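Putative sulfatase yidJ (Bacteroides fragilis, PDB 2QZU) probably hydrolyses sulfate esters as a metal-dependent arylsulfatase-like member of the sulfatase family. Local coordinates at residues A[329-334]-A[438-443]; A[39-42]-A[47-50]; A[173-178]-A[193-198]. All coordinates share one frame; numbering follows the deposited sequence.

Contact 1. Residues A[329-334]-A[438-443]; sequences FYEESM and FDRTND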
ATOM      1  N   PHE A 329       2.957 -15.390 -21.121  1.00  6.59           N
ATOM      2  CA  PHE A 329       2.091 -15.984 -22.130  1.00  7.45           C
ATOM      3  C   PHE A 329       0.785 -16.638 -21.691  1.00  5.81           C
ATOM      4  O   PHE A 329      -0.043 -16.976 -22.537  1.00  8.51           O
ATOM      5  CB  PHE A 329       2.900 -16.984 -22.955  1.00  8.94           C
ATOM      6  CG  PHE A 329       3.756 -17.886 -22.124  1.00  8.89           C
ATOM      7  CD1 PHE A 329       5.137 -17.715 -22.092  1.00 10.73           C
ATOM      8  CD2 PHE A 329       3.180 -18.873 -21.331  1.00 10.66           C
ATOM      9  CE1 PHE A 329       5.935 -18.520 -21.279  1.00 19.32           C
ATOM     10  CE2 PHE A 329       3.966 -19.682 -20.514  1.00  8.59           C
ATOM     11  CZ  PHE A 329       5.345 -19.504 -20.488  1.00 12.81           C
ATOM     12  N   TYR A 330       0.591 -16.824 -20.391  1.00  8.81           N
ATOM     13  CA  TYR A 330      -0.639 -17.443 -19.904  1.00  4.68           C
ATOM     14  C   TYR A 330      -1.889 -16.659 -20.309  1.00  3.70           C
ATOM     15  O   TYR A 330      -1.868 -15.427 -20.385  1.00  7.71           O
ATOM     16  CB  TYR A 330      -0.585 -17.593 -18.380  1.00  5.39           C
ATOM     17  CG  TYR A 330       0.406 -18.639 -17.912  1.00  5.71           C
ATOM     18  CD1 TYR A 330       0.274 -19.973 -18.308  1.00  8.08           C
ATOM     19  CD2 TYR A 330       1.465 -18.301 -17.073  1.00 11.65           C
ATOM     20  CE1 TYR A 330       1.177 -20.948 -17.879  1.00 15.35           C
ATOM     21  CE2 TYR A 330       2.374 -19.267 -16.634  1.00  6.87           C
ATOM     22  CZ  TYR A 330       2.221 -20.589 -17.044  1.00 12.02           C
ATOM     23  OH  TYR A 330       3.118 -21.548 -16.624  1.00 12.85           O
ATOM     24  N   GLU A 331      -2.974 -17.387 -20.564  1.00  5.33           N
ATOM     25  CA  GLU A 331      -4.240 -16.784 -20.967  1.00  4.40           C
ATOM     26  C   GLU A 331      -4.736 -15.636 -20.078  1.00  7.28           C
ATOM     27  O   GLU A 331      -5.203 -14.625 -20.592  1.00  9.87           O
ATOM     28  CB  GLU A 331      -5.336 -17.851 -21.033  1.00 10.52           C
ATOM     29  CG  GLU A 331      -5.227 -18.811 -22.203  1.00 12.95           C
ATOM     30  CD  GLU A 331      -5.368 -18.112 -23.535  1.00 14.64           C
ATOM     31  OE1 GLU A 331      -4.332 -17.835 -24.172  1.00 10.73           O
ATOM     32  OE2 GLU A 331      -6.518 -17.833 -23.938  1.00 14.18           O
ATOM     33  N   GLU A 332      -4.648 -15.790 -18.756  1.00  6.37           N
ATOM     34  CA  GLU A 332      -5.137 -14.741 -17.857  1.00  8.30           C
ATOM     35  C   GLU A 332      -4.368 -13.431 -18.030  1.00  8.29           C
ATOM     36  O   GLU A 332      -4.846 -12.361 -17.654  1.00  9.21           O
ATOM     37  CB  GLU A 332      -5.066 -15.190 -16.391  1.00 11.28           C
ATOM     38  CG  GLU A 332      -3.655 -15.399 -15.869  1.00 14.53           C
ATOM     39  CD  GLU A 332      -3.155 -16.819 -16.057  1.00 26.87           C
ATOM     40  OE1 GLU A 332      -3.680 -17.537 -16.933  1.00 25.20           O
ATOM     41  OE2 GLU A 332      -2.222 -17.216 -15.328  1.00 13.78           O
ATOM     42  N   SER A 333      -3.177 -13.533 -18.608  1.00  4.41           N
ATOM     43  CA  SER A 333      -2.320 -12.384 -18.864  1.00  5.99           C
ATOM     44  C   SER A 333      -2.556 -11.797 -20.264  1.00  5.96           C
ATOM     45  O   SER A 333      -2.669 -10.578 -20.430  1.00  7.99           O
ATOM     46  CB  SER A 333      -0.851 -12.806 -18.712  1.00  8.00           C
ATOM     47  OG  SER A 333       0.036 -11.795 -19.154  1.00 13.55           O
HETATM   48  N   MSE A 334      -2.639 -12.668 -21.265  1.00  6.04           N
HETATM   49  CA  MSE A 334      -2.841 -12.240 -22.649  1.00  5.35           C
HETATM   50  C   MSE A 334      -4.268 -11.824 -23.025  1.00  6.68           C
HETATM   51  O   MSE A 334      -4.452 -10.889 -23.801  1.00  7.93           O
HETATM   52  CB  MSE A 334      -2.392 -13.345 -23.621  1.00  8.35           C
HETATM   53  CG  MSE A 334      -0.898 -13.668 -23.600  1.00  7.99           C
HETATM   54 SE   MSE A 334      -0.411 -14.914 -25.035  1.00 22.60          SE
HETATM   55  CE  MSE A 334      -0.532 -13.674 -26.516  1.00 12.76           C
ATOM     56  N   PHE A 438       1.354 -25.485 -25.018  1.00  8.60           N
ATOM     57  CA  PHE A 438       0.130 -25.821 -24.302  1.00  7.24           C
ATOM     58  C   PHE A 438      -0.996 -26.080 -25.293  1.00 10.61           C
ATOM     59  O   PHE A 438      -1.166 -25.334 -26.261  1.00  8.99           O
ATOM     60  CB  PHE A 438      -0.316 -24.676 -23.383  1.00 11.55           C
ATOM     61  CG  PHE A 438       0.619 -24.394 -22.248  1.00 11.27           C
ATOM     62  CD1 PHE A 438       1.278 -23.167 -22.167  1.00 11.37           C
ATOM     63  CD2 PHE A 438       0.820 -25.332 -21.241  1.00 13.32           C
ATOM     64  CE1 PHE A 438       2.124 -22.881 -21.091  1.00  5.85           C
ATOM     65  CE2 PHE A 438       1.661 -25.059 -20.167  1.00  7.63           C
ATOM     66  CZ  PHE A 438       2.314 -23.831 -20.091  1.00  5.88           C
ATOM     67  N   ASP A 439      -1.753 -27.144 -25.048  1.00  9.48           N
ATOM     68  CA  ASP A 439      -2.903 -27.495 -25.874  1.00  8.86           C
ATOM     69  C   ASP A 439      -4.070 -26.964 -25.050  1.00  9.14           C
ATOM     70  O   ASP A 439      -4.496 -27.605 -24.091  1.00 11.57           O
ATOM     71  CB  ASP A 439      -3.018 -29.016 -26.013  1.00 10.05           C
ATOM     72  CG  ASP A 439      -4.225 -29.440 -26.835  1.00 13.26           C
ATOM     73  OD1 ASP A 439      -5.230 -28.696 -26.859  1.00 13.24           O
ATOM     74  OD2 ASP A 439      -4.175 -30.526 -27.445  1.00 19.85           O
ATOM     75  N   ARG A 440      -4.585 -25.795 -25.414  1.00  9.76           N
ATOM     76  CA  ARG A 440      -5.671 -25.183 -24.654  1.00 10.06           C
ATOM     77  C   ARG A 440      -7.022 -25.893 -24.730  1.00 10.93           C
ATOM     78  O   ARG A 440      -7.916 -25.614 -23.932  1.00 10.93           O
ATOM     79  CB  ARG A 440      -5.824 -23.715 -25.054  1.00 11.81           C
ATOM     80  CG  ARG A 440      -4.550 -22.896 -24.863  1.00  6.44           C
ATOM     81  CD  ARG A 440      -4.866 -21.405 -24.760  1.00 10.01           C
ATOM     82  NE  ARG A 440      -5.664 -20.936 -25.887  1.00 11.04           N
ATOM     83  CZ  ARG A 440      -5.198 -20.752 -27.120  1.00  9.43           C
ATOM     84  NH1 ARG A 440      -3.923 -20.992 -27.403  1.00  9.80           N
ATOM     85  NH2 ARG A 440      -6.017 -20.342 -28.076  1.00  9.60           N
ATOM     86  N   THR A 441      -7.173 -26.807 -25.681  1.00 12.43           N
ATOM     87  CA  THR A 441      -8.420 -27.550 -25.815  1.00 15.77           C
ATOM     88  C   THR A 441      -8.516 -28.595 -24.703  1.00 14.47           C
ATOM     89  O   THR A 441      -9.510 -28.652 -23.978  1.00 18.61           O
ATOM     90  CB  THR A 441      -8.505 -28.262 -27.181  1.00 15.33           C
ATOM     91  OG1 THR A 441      -8.516 -27.282 -28.226  1.00 13.21           O
ATOM     92  CG2 THR A 441      -9.774 -29.107 -27.268  1.00 16.06           C
ATOM     93  N   ASN A 442      -7.476 -29.413 -24.570  1.00 15.87           N
ATOM     94  CA  ASN A 442      -7.440 -30.460 -23.547  1.00 17.85           C
ATOM     95  C   ASN A 442      -6.896 -29.950 -22.215  1.00 16.23           C
ATOM     96  O   ASN A 442      -7.116 -30.560 -21.169  1.00 17.82           O
ATOM     97  CB  ASN A 442      -6.565 -31.630 -24.015  1.00 22.44           C
ATOM     98  CG  ASN A 442      -7.263 -32.522 -25.024  1.00 33.80           C
ATOM     99  OD1 ASN A 442      -8.286 -33.138 -24.723  1.00 32.14           O
ATOM    100  ND2 ASN A 442      -6.708 -32.602 -26.228  1.00 25.56           N
ATOM    101  N   ASP A 443      -6.190 -28.827 -22.266  1.00 14.83           N
ATOM    102  CA  ASP A 443      -5.569 -28.236 -21.084  1.00 13.21           C
ATOM    103  C   ASP A 443      -5.820 -26.726 -21.116  1.00 14.34           C
ATOM    104  O   ASP A 443      -4.896 -25.935 -21.299  1.00 12.55           O
ATOM    105  CB  ASP A 443      -4.068 -28.565 -21.133  1.00  9.23           C
ATOM    106  CG  ASP A 443      -3.270 -27.924 -20.012  1.00 12.15           C
ATOM    107  OD1 ASP A 443      -3.761 -27.860 -18.868  1.00 12.78           O
ATOM    108  OD2 ASP A 443      -2.122 -27.505 -20.283  1.00 15.25           O
TER
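Tyr330 and Phe438 have their CA atoms 9.5 Å apart, and Glu331 and Arg440 are spaced much the same, so side chains alone bridge the gap. Tyr330 takes the N-cap position of the short helix 331-334, where its carbonyl O accepts from both Ser333 N and Met334 N. Opposite it, strand 431-439 runs out at Asp439, whose OD1 closes an Asx turn by accepting from Thr441 N at 3.0 Å and also takes Asn442 N from above the carboxylate plane. This strand borders the four-stranded antiparallel sheet that forms the small C-terminal part of sulfatases; the contact sets the edge of that sheet against the loop and short helix that precede strand 338-341 of the large mixed sheet. Its apolar half is aromatic. Phe329 CE2 is 3.7 Å from Phe438 CE1, at the edge of that ring, while the same CE2 lies over the centre of one face of Tyr330. The Tyr330 ring meets Phe438 obliquely, planes 39° apart, with Tyr330 CE1 3.8 Å from Phe438 CZ. Beside the rings the Glu331 chain folds at its CB-CG bond (-63°) and sets its CD 3.5 Å from Arg440 CD, the carboxylate nearly parallel (17°) to the guanidinium, with OE1 over one face. The salt bridge from Glu331 OE2 to Arg440 NE is long at 3.8 Å and purely electrostatic. Stronger partners lie nearby: Arg417 for Glu331, the carbonyl of Thr418 for Arg440.

Contact 2. Residues A[39-42]-A[47-50]; sequences RGDA and GKEP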
ATOM      1  N   ARG A  39      -8.864  -8.041 -17.315  1.00  4.18           N
ATOM      2  CA  ARG A  39      -8.916  -9.387 -17.898  1.00  7.61           C
ATOM      3  C   ARG A  39     -10.109  -9.588 -18.824  1.00  7.90           C
ATOM      4  O   ARG A  39     -11.226  -9.171 -18.516  1.00  6.48           O
ATOM      5  CB  ARG A  39      -8.967 -10.457 -16.803  1.00  9.30           C
ATOM      6  CG  ARG A  39      -7.656 -10.652 -16.069  1.00  6.93           C
ATOM      7  CD  ARG A  39      -7.666 -11.912 -15.206  1.00 10.14           C
ATOM      8  NE  ARG A  39      -8.598 -11.842 -14.080  1.00  4.93           N
ATOM      9  CZ  ARG A  39      -9.857 -12.278 -14.110  1.00  9.88           C
ATOM     10  NH1 ARG A  39     -10.357 -12.819 -15.212  1.00  9.61           N
ATOM     11  NH2 ARG A  39     -10.611 -12.188 -13.023  1.00  7.87           N
ATOM     12  N   GLY A  40      -9.866 -10.255 -19.947  1.00  8.46           N
ATOM     13  CA  GLY A  40     -10.920 -10.498 -20.916  1.00 10.71           C
ATOM     14  C   GLY A  40     -12.148 -11.236 -20.404  1.00 10.47           C
ATOM     15  O   GLY A  40     -13.269 -10.907 -20.791  1.00  9.90           O
ATOM     16  N   ASP A  41     -11.963 -12.231 -19.542  1.00 10.00           N
ATOM     17  CA  ASP A  41     -13.112 -12.978 -19.035  1.00  7.28           C
ATOM     18  C   ASP A  41     -13.862 -12.289 -17.904  1.00  8.06           C
ATOM     19  O   ASP A  41     -14.885 -12.792 -17.445  1.00  8.23           O
ATOM     20  CB  ASP A  41     -12.695 -14.385 -18.584  1.00 11.44           C
ATOM     21  CG  ASP A  41     -12.293 -15.276 -19.748  1.00 16.75           C
ATOM     22  OD1 ASP A  41     -12.771 -15.028 -20.874  1.00 12.72           O
ATOM     23  OD2 ASP A  41     -11.514 -16.228 -19.533  1.00 24.06           O
ATOM     24  N   ALA A  42     -13.367 -11.137 -17.461  1.00  6.45           N
ATOM     25  CA  ALA A  42     -14.020 -10.410 -16.378  1.00  8.74           C
ATOM     26  C   ALA A  42     -15.111  -9.481 -16.902  1.00 12.62           C
ATOM     27  O   ALA A  42     -15.164  -8.306 -16.550  1.00 11.74           O
ATOM     28  CB  ALA A  42     -12.990  -9.616 -15.577  1.00 13.06           C
ATOM     29  N   GLY A  47     -20.348 -14.701 -18.979  1.00 12.30           N
ATOM     30  CA  GLY A  47     -20.824 -15.759 -18.100  1.00 16.10           C
ATOM     31  C   GLY A  47     -19.842 -16.705 -17.436  1.00 15.53           C
ATOM     32  O   GLY A  47     -20.231 -17.799 -17.025  1.00 19.88           O
ATOM     33  N   LYS A  48     -18.583 -16.300 -17.318  1.00 14.70           N
ATOM     34  CA  LYS A  48     -17.574 -17.143 -16.684  1.00 13.90           C
ATOM     35  C   LYS A  48     -17.288 -16.722 -15.244  1.00 17.87           C
ATOM     36  O   LYS A  48     -16.898 -17.547 -14.420  1.00 16.60           O
ATOM     37  CB  LYS A  48     -16.270 -17.115 -17.484  1.00 16.35           C
ATOM     38  CG  LYS A  48     -16.370 -17.740 -18.868  1.00 13.85           C
ATOM     39  CD  LYS A  48     -15.028 -17.728 -19.578  1.00 29.84           C
ATOM     40  CE  LYS A  48     -15.124 -18.364 -20.958  1.00 37.85           C
ATOM     41  NZ  LYS A  48     -13.810 -18.373 -21.662  1.00 45.51           N
ATOM     42  N   GLU A  49     -17.479 -15.437 -14.946  1.00 14.67           N
ATOM     43  CA  GLU A  49     -17.224 -14.916 -13.606  1.00 12.65           C
ATOM     44  C   GLU A  49     -18.387 -14.047 -13.141  1.00 14.68           C
ATOM     45  O   GLU A  49     -19.043 -13.388 -13.951  1.00 14.83           O
ATOM     46  CB  GLU A  49     -15.921 -14.108 -13.598  1.00 12.56           C
ATOM     47  CG  GLU A  49     -14.736 -14.896 -14.139  1.00 10.88           C
ATOM     48  CD  GLU A  49     -13.432 -14.119 -14.128  1.00  7.86           C
ATOM     49  OE1 GLU A  49     -12.474 -14.581 -14.783  1.00 13.01           O
ATOM     50  OE2 GLU A  49     -13.353 -13.064 -13.463  1.00 11.72           O
ATOM     51  N   PRO A  50     -18.656 -14.032 -11.826  1.00 12.38           N
ATOM     52  CA  PRO A  50     -19.756 -13.238 -11.272  1.00 14.06           C
ATOM     53  C   PRO A  50     -19.455 -11.755 -11.076  1.00 11.86           C
ATOM     54  O   PRO A  50     -19.811 -11.169 -10.050  1.00 16.79           O
ATOM     55  CB  PRO A  50     -20.049 -13.946  -9.957  1.00 14.87           C
ATOM     56  CG  PRO A  50     -18.679 -14.310  -9.498  1.00 12.57           C
ATOM     57  CD  PRO A  50     -18.006 -14.827 -10.766  1.00 15.49           C
TER
HETATM   58  O   HOH W   1     -17.393 -13.640 -17.139  1.00  9.54           O
HETATM   59  O   HOH W   2     -14.124 -15.941 -23.370  1.00 27.68           O
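Arg39 grips the carboxylate of Glu49 in an end-on salt bridge, one nitrogen to each oxygen. Arg39 NH1 reaches OE1 of Glu49 at 2.8 Å with an N-H...O angle of only 145°, the oxygen tilted some way from the guanidinium plane; the bond from Arg39 NH2 to Glu49 OE2 is straighter, 2.9 Å long, with OE2 almost in that plane. Both oxygens use their syn lone pairs, although the two flat groups are twisted 37° against each other. Glu49 makes the reach with a chain fully extended beyond CG (chi2 -179°), passing alongside the carbonyl O of Asp41, while Arg39 comes in at about a right angle to it. Next to this pair Lys48, also stretched out, runs its CD over the Asp41 carboxylate and brings NZ to 3.6 Å from Asp41 OD1. A water linking Asp41 OD1 to Lys48 NZ spans the same two groups, and a second water joins the backbones, donating to Asp41 O and accepting from Glu49 N at 2.8 Å. A type I turn from Arg39 to Ala42 sets Arg39 and Asp41 facing the 47-50 segment. Further out, Tyr280 of helix 267-299 bonds Glu49 OE2 and Arg335 forms a salt bridge with Asp41 OD1, so the loop between strand 29-35 and helix 54-61 is pinned to both. With Arg39 buried, the two-pronged pairing probably offsets the cost of burying its charge and favours an ionised Glu49, whereas the looser, water-assisted bridge lies at the exposed Lys48 and probably adds less.

Contact 3. Residues A[173-178]-A[193-198]; sequences GTYDYH and FYYVNQ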
ATOM      1  N   GLY A 173       1.801  10.253 -17.077  1.00  4.18           N
ATOM      2  CA  GLY A 173       2.617   9.128 -17.512  1.00  4.19           C
ATOM      3  C   GLY A 173       2.031   7.876 -16.889  1.00  7.87           C
ATOM      4  O   GLY A 173       1.392   7.073 -17.565  1.00  5.19           O
ATOM      5  N   THR A 174       2.278   7.698 -15.595  1.00  5.18           N
ATOM      6  CA  THR A 174       1.701   6.591 -14.843  1.00  5.78           C
ATOM      7  C   THR A 174       1.666   7.040 -13.388  1.00  3.30           C
ATOM      8  O   THR A 174       2.519   7.813 -12.949  1.00  7.19           O
ATOM      9  CB  THR A 174       2.470   5.252 -15.030  1.00 11.39           C
ATOM     10  OG1 THR A 174       1.646   4.174 -14.557  1.00 11.60           O
ATOM     11  CG2 THR A 174       3.791   5.254 -14.282  1.00 10.13           C
ATOM     12  N   TYR A 175       0.655   6.585 -12.654  1.00  7.80           N
ATOM     13  CA  TYR A 175       0.441   6.979 -11.259  1.00  7.39           C
ATOM     14  C   TYR A 175      -0.712   6.092 -10.804  1.00 11.83           C
ATOM     15  O   TYR A 175      -1.762   6.069 -11.455  1.00  8.48           O
ATOM     16  CB  TYR A 175       0.028   8.450 -11.226  1.00  7.93           C
ATOM     17  CG  TYR A 175      -0.307   9.014  -9.868  1.00  7.16           C
ATOM     18  CD1 TYR A 175       0.662   9.657  -9.093  1.00 12.95           C
ATOM     19  CD2 TYR A 175      -1.611   8.962  -9.382  1.00  9.53           C
ATOM     20  CE1 TYR A 175       0.329  10.242  -7.868  1.00 10.67           C
ATOM     21  CE2 TYR A 175      -1.949   9.535  -8.168  1.00  7.00           C
ATOM     22  CZ  TYR A 175      -0.983  10.176  -7.420  1.00 12.81           C
ATOM     23  OH  TYR A 175      -1.348  10.778  -6.239  1.00 16.82           O
ATOM     24  N   ASP A 176      -0.545   5.407  -9.674  1.00  4.85           N
ATOM     25  CA  ASP A 176      -1.556   4.452  -9.241  1.00  6.57           C
ATOM     26  C   ASP A 176      -2.371   4.670  -7.976  1.00  4.69           C
ATOM     27  O   ASP A 176      -3.052   3.748  -7.527  1.00  5.46           O
ATOM     28  CB  ASP A 176      -0.920   3.058  -9.195  1.00  7.42           C
ATOM     29  CG  ASP A 176      -0.127   2.740 -10.454  1.00 13.91           C
ATOM     30  OD1 ASP A 176      -0.548   3.178 -11.542  1.00 12.26           O
ATOM     31  OD2 ASP A 176       0.912   2.052 -10.366  1.00  9.76           O
ATOM     32  N   TYR A 177      -2.309   5.867  -7.397  1.00  6.77           N
ATOM     33  CA  TYR A 177      -3.113   6.150  -6.212  1.00  8.37           C
ATOM     34  C   TYR A 177      -4.415   6.726  -6.782  1.00  6.32           C
ATOM     35  O   TYR A 177      -4.584   7.940  -6.883  1.00  7.36           O
ATOM     36  CB  TYR A 177      -2.413   7.174  -5.314  1.00  4.80           C
ATOM     37  CG  TYR A 177      -3.150   7.411  -4.018  1.00  4.54           C
ATOM     38  CD1 TYR A 177      -3.144   6.450  -3.005  1.00  8.17           C
ATOM     39  CD2 TYR A 177      -3.906   8.566  -3.831  1.00  9.68           C
ATOM     40  CE1 TYR A 177      -3.881   6.633  -1.837  1.00  9.76           C
ATOM     41  CE2 TYR A 177      -4.646   8.761  -2.670  1.00 11.32           C
ATOM     42  CZ  TYR A 177      -4.632   7.790  -1.679  1.00 13.52           C
ATOM     43  OH  TYR A 177      -5.384   7.974  -0.543  1.00 15.53           O
ATOM     44  N   HIS A 178      -5.322   5.827  -7.160  1.00  5.42           N
ATOM     45  CA  HIS A 178      -6.598   6.181  -7.791  1.00  3.43           C
ATOM     46  C   HIS A 178      -7.508   7.174  -7.077  1.00  4.29           C
ATOM     47  O   HIS A 178      -8.295   7.868  -7.729  1.00  6.02           O
ATOM     48  CB  HIS A 178      -7.402   4.909  -8.061  1.00  5.21           C
ATOM     49  CG  HIS A 178      -6.631   3.850  -8.780  1.00  5.90           C
ATOM     50  ND1 HIS A 178      -6.704   2.516  -8.436  1.00  9.84           N
ATOM     51  CD2 HIS A 178      -5.784   3.921  -9.834  1.00  2.07           C
ATOM     52  CE1 HIS A 178      -5.934   1.813  -9.247  1.00  6.26           C
ATOM     53  NE2 HIS A 178      -5.365   2.640 -10.105  1.00 13.28           N
ATOM     54  N   PHE A 193       1.520  20.050 -12.763  1.00  8.61           N
ATOM     55  CA  PHE A 193       0.433  19.085 -12.809  1.00  8.75           C
ATOM     56  C   PHE A 193      -0.440  19.394 -11.595  1.00 10.89           C
ATOM     57  O   PHE A 193      -0.015  20.118 -10.695  1.00 13.61           O
ATOM     58  CB  PHE A 193       0.964  17.647 -12.719  1.00  7.05           C
ATOM     59  CG  PHE A 193       1.959  17.428 -11.609  1.00  8.21           C
ATOM     60  CD1 PHE A 193       3.312  17.690 -11.809  1.00 13.15           C
ATOM     61  CD2 PHE A 193       1.540  16.973 -10.364  1.00 19.90           C
ATOM     62  CE1 PHE A 193       4.235  17.501 -10.782  1.00 15.62           C
ATOM     63  CE2 PHE A 193       2.454  16.782  -9.329  1.00 11.97           C
ATOM     64  CZ  PHE A 193       3.806  17.044  -9.541  1.00 17.36           C
ATOM     65  N   TYR A 194      -1.654  18.858 -11.571  1.00  7.83           N
ATOM     66  CA  TYR A 194      -2.561  19.092 -10.452  1.00  9.32           C
ATOM     67  C   TYR A 194      -3.189  17.793  -9.979  1.00  8.86           C
ATOM     68  O   TYR A 194      -3.278  16.824 -10.732  1.00  8.52           O
ATOM     69  CB  TYR A 194      -3.677  20.062 -10.851  1.00  9.60           C
ATOM     70  CG  TYR A 194      -4.524  19.581 -12.010  1.00 10.83           C
ATOM     71  CD1 TYR A 194      -4.141  19.834 -13.323  1.00  8.90           C
ATOM     72  CD2 TYR A 194      -5.704  18.866 -11.793  1.00  7.12           C
ATOM     73  CE1 TYR A 194      -4.907  19.391 -14.395  1.00  8.40           C
ATOM     74  CE2 TYR A 194      -6.481  18.415 -12.863  1.00  8.52           C
ATOM     75  CZ  TYR A 194      -6.073  18.685 -14.159  1.00  8.67           C
ATOM     76  OH  TYR A 194      -6.824  18.259 -15.230  1.00 11.60           O
ATOM     77  N   TYR A 195      -3.618  17.780  -8.723  1.00  8.07           N
ATOM     78  CA  TYR A 195      -4.259  16.612  -8.141  1.00  8.78           C
ATOM     79  C   TYR A 195      -5.766  16.849  -8.092  1.00 11.90           C
ATOM     80  O   TYR A 195      -6.221  17.992  -8.004  1.00 12.02           O
ATOM     81  CB  TYR A 195      -3.743  16.374  -6.720  1.00  6.23           C
ATOM     82  CG  TYR A 195      -2.332  15.843  -6.644  1.00 10.68           C
ATOM     83  CD1 TYR A 195      -2.058  14.495  -6.882  1.00  8.74           C
ATOM     84  CD2 TYR A 195      -1.266  16.691  -6.332  1.00 12.28           C
ATOM     85  CE1 TYR A 195      -0.759  14.005  -6.813  1.00 10.49           C
ATOM     86  CE2 TYR A 195       0.038  16.209  -6.260  1.00 10.37           C
ATOM     87  CZ  TYR A 195       0.283  14.868  -6.502  1.00  7.92           C
ATOM     88  OH  TYR A 195       1.572  14.397  -6.436  1.00  8.80           O
ATOM     89  N   VAL A 196      -6.528  15.763  -8.156  1.00  8.45           N
ATOM     90  CA  VAL A 196      -7.982  15.817  -8.097  1.00 12.13           C
ATOM     91  C   VAL A 196      -8.462  14.917  -6.953  1.00  7.54           C
ATOM     92  O   VAL A 196      -8.002  13.787  -6.813  1.00  6.37           O
ATOM     93  CB  VAL A 196      -8.611  15.316  -9.419  1.00 13.03           C
ATOM     94  CG1 VAL A 196     -10.123  15.362  -9.324  1.00 12.90           C
ATOM     95  CG2 VAL A 196      -8.121  16.167 -10.585  1.00 13.74           C
ATOM     96  N   ASN A 197      -9.382  15.422  -6.134  1.00  9.76           N
ATOM     97  CA  ASN A 197      -9.915  14.649  -5.015  1.00 10.66           C
ATOM     98  C   ASN A 197     -11.168  13.908  -5.466  1.00 13.59           C
ATOM     99  O   ASN A 197     -12.272  14.167  -4.992  1.00 11.37           O
ATOM    100  CB  ASN A 197     -10.235  15.578  -3.838  1.00 15.69           C
ATOM    101  CG  ASN A 197      -8.984  16.120  -3.159  1.00 22.45           C
ATOM    102  OD1 ASN A 197      -9.043  17.094  -2.410  1.00 42.08           O
ATOM    103  ND2 ASN A 197      -7.845  15.478  -3.407  1.00 26.89           N
ATOM    104  N   GLN A 198     -10.974  12.982  -6.397  1.00 10.23           N
ATOM    105  CA  GLN A 198     -12.056  12.185  -6.956  1.00 11.00           C
ATOM    106  C   GLN A 198     -11.430  10.933  -7.557  1.00  6.77           C
ATOM    107  O   GLN A 198     -10.272  10.961  -7.971  1.00  5.59           O
ATOM    108  CB  GLN A 198     -12.781  12.996  -8.037  1.00 11.69           C
ATOM    109  CG  GLN A 198     -13.861  12.246  -8.793  1.00 19.07           C
ATOM    110  CD  GLN A 198     -14.760  13.176  -9.593  1.00 20.57           C
ATOM    111  OE1 GLN A 198     -14.288  14.107 -10.247  1.00 19.09           O
ATOM    112  NE2 GLN A 198     -16.064  12.927  -9.544  1.00 35.31           N
TER
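Tyr175 is the first residue of its segment to meet the other, and it does so with its phenol end against Tyr195. CG stands opposite the backbone N (chi1 177°), which extends the ring toward the 193-198 segment. The two tyrosine side chains cross at about a right angle. Tyr175 OH lies near the plane of the Tyr195 ring, at its edge, 3.3 Å from Tyr195 CE1; Tyr175 CZ is 3.9 Å from the same carbon. No hydrogen bond joins the rings: the Tyr175 hydroxyl bonds the carbonyl O of Lys180, and Lys180 in turn makes a cation-pi contact with Tyr195, so one residue serves both tyrosines. Asp176 O lies 3.5 Å above the centre of one face of the His178 ring. Tyr177 is the centre of an inverse gamma turn, and Tyr177 OH hydrogen-bonds the carbonyl O of Gly370 of the second subunit. His178 ends the segment beside Gln198, their carbonyl oxygens 3.7 Å apart, two acceptors that simply lie close. The 173-178 loop leaves strand 168-172, the outermost strand on one side of the large mixed sheet, and passes along the small hairpin of strands 182-183 and 194-195. Met182 of that hairpin touches both Tyr175 and Tyr195, and the backbone of His178 bonds Gly200 at the start of helix 200-213.

All three contacts are only partly buried, their centres about 16 to 20 Å from the centre of the chain. Contacts 1 and 2 are neighbours, with centres about 15 Å apart, and touch where Glu332 O packs 3.7 Å from Arg39 CG; contact 3 lies on the opposite side of the chain's centre from contact 1, about 35 Å away between centres, and it alone comes within reach of the second subunit. Contact 2 braces one loop against itself, whereas contact 1 joins the C-terminal sheet to the main domain and contact 3 sets a loop against a hairpin. Charge and water dominate contact 2, aromatic packing with one long salt bridge contact 1, and a tyrosine pair without a mutual hydrogen bond, plus a backbone approach, contact 3.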